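Local atomic coordinates of dUTPase (Streptococcus mutans, PDB entry 3H6X), a protein that probably catalyses the hydrolysis of dUTP to dUMP and diphosphate, acting as a trimer built from jelly-roll beta-barrel subunits. Residues L18-E23 against Y30-A35; F65-N70 against G116-Q121. One frame throughout, in Å; residues are numbered along the deposited sequence.

Interaction 1 (L18-E23 against Y30-A35); sequences LLPKRE and YDLKVA
R22 lays its side chain over one face of the Y30 ring. CG does most of the touching: with chi1 at -62°, beside the backbone N, it sits 3.4 Å above the plane and over the ring centre, a CH-pi contact. CD follows above CZ, while the guanidinium is turned 44° from the ring plane and donates from NH1 to A27 O. A water joins R22 NE to Y30 OH, and the phenol also takes a hydrogen bond from I130 N of the second subunit. The P20 ring presses in beside this pair. Its CB meets Y30 CB at 3.8 Å and its CG meets L32 CG at the same distance, so one proline spans two alternate residues of the strand. At the next position a single nearly straight backbone bond, D31 N to K21 O (3.0 Å), ties the two segments together, the N-H arriving from above the carbonyl plane. Elsewhere water fills in: one molecule links L18 O to K33 N, another K21 N to D31 O. The carboxylates of E23 and D31 approach to 4.1 Å between OE1 and OD2, a repulsion probably eased by a bridging water and by R118, which forms a salt bridge with E23. At the other end L18 reaches V34 O with CD2 (3.7 Å) and A35 CB with CD1. Y30, D31 and L32 belong to the AGYDL sequence, the first motif of trimeric dUTPases; their strand 30-33 has strand 118-126 as its sheet neighbour, while the loop 18-23 runs alongside, with L18 and P20 also packing on strand 6-9.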
loop_
_atom_site.group_PDB
_atom_site.type_symbol
_atom_site.label_atom_id
_atom_site.label_comp_id
_atom_site.label_asym_id
_atom_site.label_seq_id
_atom_site.Cartn_x
_atom_site.Cartn_y
_atom_site.Cartn_z
ATOM N N LEU B 18 22.446 -7.573 -7.575
ATOM C CA LEU B 18 21.452 -7.015 -6.642
ATOM C C LEU B 18 20.872 -5.678 -7.083
ATOM O O LEU B 18 19.908 -5.204 -6.495
ATOM C CB LEU B 18 22.045 -6.830 -5.245
ATOM C CG LEU B 18 22.474 -8.122 -4.562
ATOM C CD1 LEU B 18 23.194 -7.847 -3.234
ATOM C CD2 LEU B 18 21.266 -9.010 -4.337
ATOM N N LEU B 19 21.461 -5.054 -8.097
ATOM C CA LEU B 19 20.946 -3.759 -8.539
ATOM C C LEU B 19 19.595 -3.982 -9.246
ATOM O O LEU B 19 19.526 -4.732 -10.212
ATOM C CB LEU B 19 21.957 -3.084 -9.477
ATOM C CG LEU B 19 23.198 -2.508 -8.768
ATOM C CD1 LEU B 19 24.253 -2.109 -9.779
ATOM C CD2 LEU B 19 22.826 -1.323 -7.890
ATOM N N PRO B 20 18.517 -3.335 -8.757
ATOM C CA PRO B 20 17.171 -3.653 -9.271
ATOM C C PRO B 20 16.952 -3.240 -10.722
ATOM O O PRO B 20 17.461 -2.207 -11.158
ATOM C CB PRO B 20 16.237 -2.833 -8.364
ATOM C CG PRO B 20 17.044 -2.589 -7.100
ATOM C CD PRO B 20 18.471 -2.450 -7.578
ATOM N N LYS B 21 16.178 -4.049 -11.447
ATOM C CA LYS B 21 15.767 -3.659 -12.791
ATOM C C LYS B 21 14.282 -3.908 -12.967
ATOM O O LYS B 21 13.664 -4.605 -12.154
ATOM C CB LYS B 21 16.562 -4.422 -13.849
ATOM C CG LYS B 21 16.261 -5.899 -13.902
ATOM C CD LYS B 21 17.100 -6.592 -14.974
ATOM C CE LYS B 21 16.890 -8.110 -14.960
ATOM N NZ LYS B 21 17.709 -8.779 -16.023
ATOM N N ARG B 22 13.700 -3.324 -14.010
ATOM C CA ARG B 22 12.289 -3.566 -14.297
ATOM C C ARG B 22 12.185 -4.796 -15.171
ATOM O O ARG B 22 13.041 -5.013 -16.047
ATOM C CB ARG B 22 11.660 -2.367 -15.006
ATOM C CG ARG B 22 11.690 -1.093 -14.185
ATOM C CD ARG B 22 10.903 -0.008 -14.877
ATOM N NE ARG B 22 11.534 0.408 -16.121
ATOM C CZ ARG B 22 10.857 0.824 -17.186
ATOM N NH1 ARG B 22 9.534 0.861 -17.156
ATOM N NH2 ARG B 22 11.503 1.215 -18.276
ATOM N N GLU B 23 11.154 -5.598 -14.936
ATOM C CA GLU B 23 11.016 -6.864 -15.635
ATOM C C GLU B 23 10.592 -6.684 -17.089
ATOM O O GLU B 23 10.978 -7.468 -17.957
ATOM C CB GLU B 23 10.038 -7.800 -14.901
ATOM C CG GLU B 23 9.920 -9.140 -15.604
ATOM C CD GLU B 23 9.110 -10.153 -14.835
ATOM O OE1 GLU B 23 8.964 -9.992 -13.607
ATOM O OE2 GLU B 23 8.625 -11.114 -15.473
ATOM N N TYR B 30 10.727 -1.676 -9.859
ATOM C CA TYR B 30 12.082 -2.226 -9.916
ATOM C C TYR B 30 12.156 -3.341 -8.906
ATOM O O TYR B 30 11.802 -3.154 -7.749
ATOM C CB TYR B 30 13.108 -1.138 -9.554
ATOM C CG TYR B 30 13.228 -0.116 -10.655
ATOM C CD1 TYR B 30 12.362 0.968 -10.717
ATOM C CD2 TYR B 30 14.182 -0.263 -11.665
ATOM C CE1 TYR B 30 12.440 1.881 -11.756
ATOM C CE2 TYR B 30 14.269 0.647 -12.705
ATOM C CZ TYR B 30 13.393 1.711 -12.742
ATOM O OH TYR B 30 13.464 2.620 -13.762
ATOM N N ASP B 31 12.608 -4.516 -9.336
ATOM C CA ASP B 31 12.556 -5.677 -8.440
ATOM C C ASP B 31 13.796 -5.744 -7.554
ATOM O O ASP B 31 14.894 -6.007 -8.038
ATOM C CB ASP B 31 12.391 -6.964 -9.253
ATOM C CG ASP B 31 11.053 -7.014 -9.995
ATOM O OD1 ASP B 31 10.014 -6.709 -9.369
ATOM O OD2 ASP B 31 11.043 -7.383 -11.184
ATOM N N LEU B 32 13.602 -5.510 -6.257
ATOM C CA LEU B 32 14.678 -5.627 -5.280
ATOM C C LEU B 32 14.843 -7.090 -4.871
ATOM O O LEU B 32 13.880 -7.862 -4.854
ATOM C CB LEU B 32 14.404 -4.740 -4.048
ATOM C CG LEU B 32 14.687 -3.243 -4.218
ATOM C CD1 LEU B 32 13.592 -2.554 -5.015
ATOM C CD2 LEU B 32 14.809 -2.591 -2.843
ATOM N N LYS B 33 16.077 -7.469 -4.556
ATOM C CA LYS B 33 16.400 -8.871 -4.313
ATOM C C LYS B 33 16.949 -9.072 -2.908
ATOM O O LYS B 33 17.361 -8.119 -2.256
ATOM C CB LYS B 33 17.433 -9.341 -5.336
ATOM C CG LYS B 33 16.876 -9.451 -6.762
ATOM C CD LYS B 33 17.990 -9.710 -7.778
ATOM C CE LYS B 33 17.396 -9.976 -9.165
ATOM N NZ LYS B 33 18.473 -10.155 -10.193
ATOM N N VAL B 34 16.924 -10.328 -2.454
ATOM C CA VAL B 34 17.448 -10.719 -1.158
ATOM C C VAL B 34 18.964 -10.730 -1.205
ATOM O O VAL B 34 19.535 -11.391 -2.048
ATOM C CB VAL B 34 16.901 -12.122 -0.790
ATOM C CG1 VAL B 34 17.528 -12.616 0.503
ATOM C CG2 VAL B 34 15.365 -12.057 -0.663
ATOM N N ALA B 35 19.622 -9.990 -0.307
ATOM C CA ALA B 35 21.074 -9.771 -0.436
ATOM C C ALA B 35 21.884 -10.969 0.056
ATOM O O ALA B 35 22.990 -11.239 -0.407
ATOM C CB ALA B 35 21.491 -8.534 0.327
HETATM O O HOH W 1 18.262 -5.689 -4.314
HETATM O O HOH W 2 15.750 -6.934 -10.429
HETATM O O HOH W 3 13.182 -7.920 -12.293
HETATM O O HOH W 4 14.376 1.358 -15.956
HETATM O O HOH W 5 9.656 -5.066 -12.664
HETATM O O HOH W 6 8.591 -8.235 -11.788
#

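Interaction 2 (F65-N70 against G116-Q121); sequences FDRSSN and GERVVQ
R118 and R67 bring their guanidinium groups together obliquely, with NH2 of R67 3.4 Å above the plane of the R118 group, over its centre. The planes lie 32° apart, and R118 CB in turn lies over the face of the R67 group near its rim. Such closeness of two positive groups is probably eased by the salt bridge of R118 NH1 to E23. The carbonyl of R118 is linked through a water to N70 OD1. V119 follows with its O accepting from N70 ND2 (2.8 Å), in the carbonyl plane. The second N-H of that amide is used too: ND2 donates to D66 OD1, also at 2.8 Å, and both acceptors lie close to the amide plane, which fixes the rotation of the group. D66 OD2 is held by L78 N. V119 has a helix-like psi of -40° near the start of its strand, and V119 and V120 both bond to the backbone of L32, as expected of a classic beta bulge. These residues belong to the GERVVQ sequence, matching motif IV of trimeric dUTPases, and R118 to Q121 meet D66 and R67 of the DRSS sequence of motif II. V120 sets CB against F65 O, 3.3 Å away. Q121 and F65 form an antiparallel hydrogen-bonded pair, F65 N to Q121 O at 2.8 Å and Q121 N to F65 O at 2.9 Å. With chi1 at 56° Q121 CG lies between the backbone N and the carbonyl carbon, and NE2 extends to donate to D66 O (3.1 Å). Beyond this pair the F65 ring meets Y63 of the second subunit.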
loop_
_atom_site.group_PDB
_atom_site.type_symbol
_atom_site.label_atom_id
_atom_site.label_comp_id
_atom_site.label_asym_id
_atom_site.label_seq_id
_atom_site.Cartn_x
_atom_site.Cartn_y
_atom_site.Cartn_z
ATOM N N PHE B 65 6.573 -2.260 -2.571
ATOM C CA PHE B 65 5.360 -3.069 -2.529
ATOM C C PHE B 65 5.705 -4.537 -2.539
ATOM O O PHE B 65 6.732 -4.959 -3.077
ATOM C CB PHE B 65 4.447 -2.778 -3.737
ATOM C CG PHE B 65 4.014 -1.346 -3.836
ATOM C CD1 PHE B 65 3.058 -0.832 -2.972
ATOM C CD2 PHE B 65 4.564 -0.516 -4.795
ATOM C CE1 PHE B 65 2.663 0.504 -3.065
ATOM C CE2 PHE B 65 4.179 0.806 -4.894
ATOM C CZ PHE B 65 3.215 1.314 -4.035
ATOM N N ASP B 66 4.820 -5.326 -1.948
ATOM C CA ASP B 66 4.958 -6.767 -1.977
ATOM C C ASP B 66 4.928 -7.239 -3.433
ATOM O O ASP B 66 4.337 -6.596 -4.301
ATOM C CB ASP B 66 3.744 -7.389 -1.273
ATOM C CG ASP B 66 4.128 -8.464 -0.290
ATOM O OD1 ASP B 66 5.241 -9.034 -0.415
ATOM O OD2 ASP B 66 3.337 -8.707 0.635
ATOM N N ARG B 67 5.576 -8.354 -3.705
ATOM C CA ARG B 67 5.372 -9.032 -4.986
ATOM C C ARG B 67 4.113 -9.861 -4.875
ATOM O O ARG B 67 3.842 -10.440 -3.827
ATOM C CB ARG B 67 6.554 -9.940 -5.306
ATOM C CG ARG B 67 7.876 -9.215 -5.514
ATOM C CD ARG B 67 8.900 -10.149 -6.117
ATOM N NE ARG B 67 8.621 -10.430 -7.521
ATOM C CZ ARG B 67 8.754 -11.623 -8.089
ATOM N NH1 ARG B 67 9.155 -12.670 -7.368
ATOM N NH2 ARG B 67 8.474 -11.777 -9.368
ATOM N N SER B 68 3.336 -9.898 -5.956
ATOM C CA SER B 68 2.058 -10.582 -5.974
ATOM C C SER B 68 2.189 -12.014 -5.492
ATOM O O SER B 68 1.355 -12.514 -4.742
ATOM C CB SER B 68 1.471 -10.545 -7.400
ATOM O OG SER B 68 0.354 -11.421 -7.515
ATOM N N SER B 69 3.259 -12.680 -5.903
ATOM C CA SER B 69 3.388 -14.110 -5.602
ATOM C C SER B 69 3.848 -14.397 -4.165
ATOM O O SER B 69 3.788 -15.536 -3.711
ATOM C CB SER B 69 4.341 -14.781 -6.581
ATOM O OG SER B 69 5.637 -14.225 -6.471
ATOM N N ASN B 70 4.292 -13.378 -3.430
ATOM C CA ASN B 70 4.802 -13.648 -2.077
ATOM C C ASN B 70 3.782 -14.371 -1.179
ATOM O O ASN B 70 4.095 -15.416 -0.638
ATOM C CB ASN B 70 5.307 -12.383 -1.396
ATOM C CG ASN B 70 6.690 -11.991 -1.849
ATOM O OD1 ASN B 70 7.399 -12.786 -2.471
ATOM N ND2 ASN B 70 7.091 -10.745 -1.531
ATOM N N GLY B 116 19.566 -13.424 -3.956
ATOM C CA GLY B 116 19.203 -13.198 -5.347
ATOM C C GLY B 116 17.723 -13.328 -5.670
ATOM O O GLY B 116 17.289 -12.916 -6.749
ATOM N N GLU B 117 16.940 -13.881 -4.745
ATOM C CA GLU B 117 15.499 -14.017 -4.975
ATOM C C GLU B 117 14.835 -12.647 -4.920
ATOM O O GLU B 117 15.168 -11.830 -4.063
ATOM C CB GLU B 117 14.848 -14.933 -3.932
ATOM C CG GLU B 117 15.037 -16.419 -4.194
ATOM C CD GLU B 117 14.315 -17.305 -3.177
ATOM O OE1 GLU B 117 13.762 -16.791 -2.191
ATOM O OE2 GLU B 117 14.295 -18.533 -3.375
ATOM N N ARG B 118 13.898 -12.387 -5.830
ATOM C CA ARG B 118 13.197 -11.104 -5.809
ATOM C C ARG B 118 12.197 -11.078 -4.660
ATOM O O ARG B 118 11.496 -12.055 -4.411
ATOM C CB ARG B 118 12.513 -10.857 -7.158
ATOM C CG ARG B 118 13.519 -10.736 -8.291
ATOM C CD ARG B 118 12.816 -10.534 -9.618
ATOM N NE ARG B 118 12.223 -11.774 -10.111
ATOM C CZ ARG B 118 11.396 -11.825 -11.149
ATOM N NH1 ARG B 118 11.085 -10.706 -11.802
ATOM N NH2 ARG B 118 10.891 -12.994 -11.533
ATOM N N VAL B 119 12.132 -9.965 -3.951
ATOM C CA VAL B 119 11.362 -9.928 -2.703
ATOM C C VAL B 119 10.334 -8.792 -2.656
ATOM O O VAL B 119 9.218 -8.993 -2.183
ATOM C CB VAL B 119 12.287 -9.920 -1.446
ATOM C CG1 VAL B 119 13.147 -8.637 -1.382
ATOM C CG2 VAL B 119 11.455 -10.103 -0.167
ATOM N N VAL B 120 10.694 -7.608 -3.149
ATOM C CA VAL B 120 9.715 -6.529 -3.212
ATOM C C VAL B 120 9.914 -5.745 -4.504
ATOM O O VAL B 120 10.928 -5.917 -5.172
ATOM C CB VAL B 120 9.795 -5.542 -2.011
ATOM C CG1 VAL B 120 9.392 -6.231 -0.702
ATOM C CG2 VAL B 120 11.183 -4.954 -1.911
ATOM N N GLN B 121 8.932 -4.935 -4.893
ATOM C CA GLN B 121 9.126 -4.051 -6.039
ATOM C C GLN B 121 9.107 -2.594 -5.602
ATOM O O GLN B 121 8.291 -2.193 -4.780
ATOM C CB GLN B 121 8.072 -4.296 -7.102
ATOM C CG GLN B 121 6.656 -4.171 -6.633
ATOM C CD GLN B 121 5.671 -4.724 -7.668
ATOM O OE1 GLN B 121 5.778 -4.413 -8.838
ATOM N NE2 GLN B 121 4.724 -5.544 -7.230
HETATM O O HOH W 7 10.170 -13.443 -2.526
#

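How the interactions relate
The two interactions share one antiparallel sheet, in which strand 118-126 lies between strands 30-33 and 60-66; interaction 1 flanks the outer strand and interaction 2 joins the inner two. Their centres are 9 Å apart and they meet directly: the backbone of V34 bonds to both G116 and E117, and K33 packs on their carbonyls. Along the chain they come in series, 18-35 first and the 65-70 to 116-121 pairing afterwards. R118 spans both, touching K33, forming a salt bridge with E23 and a long, weak ion pair with D31. Both also border the second subunit, so motifs I, II and IV are brought together close to the trimer interface, consistent with active sites shared between subunits in this family.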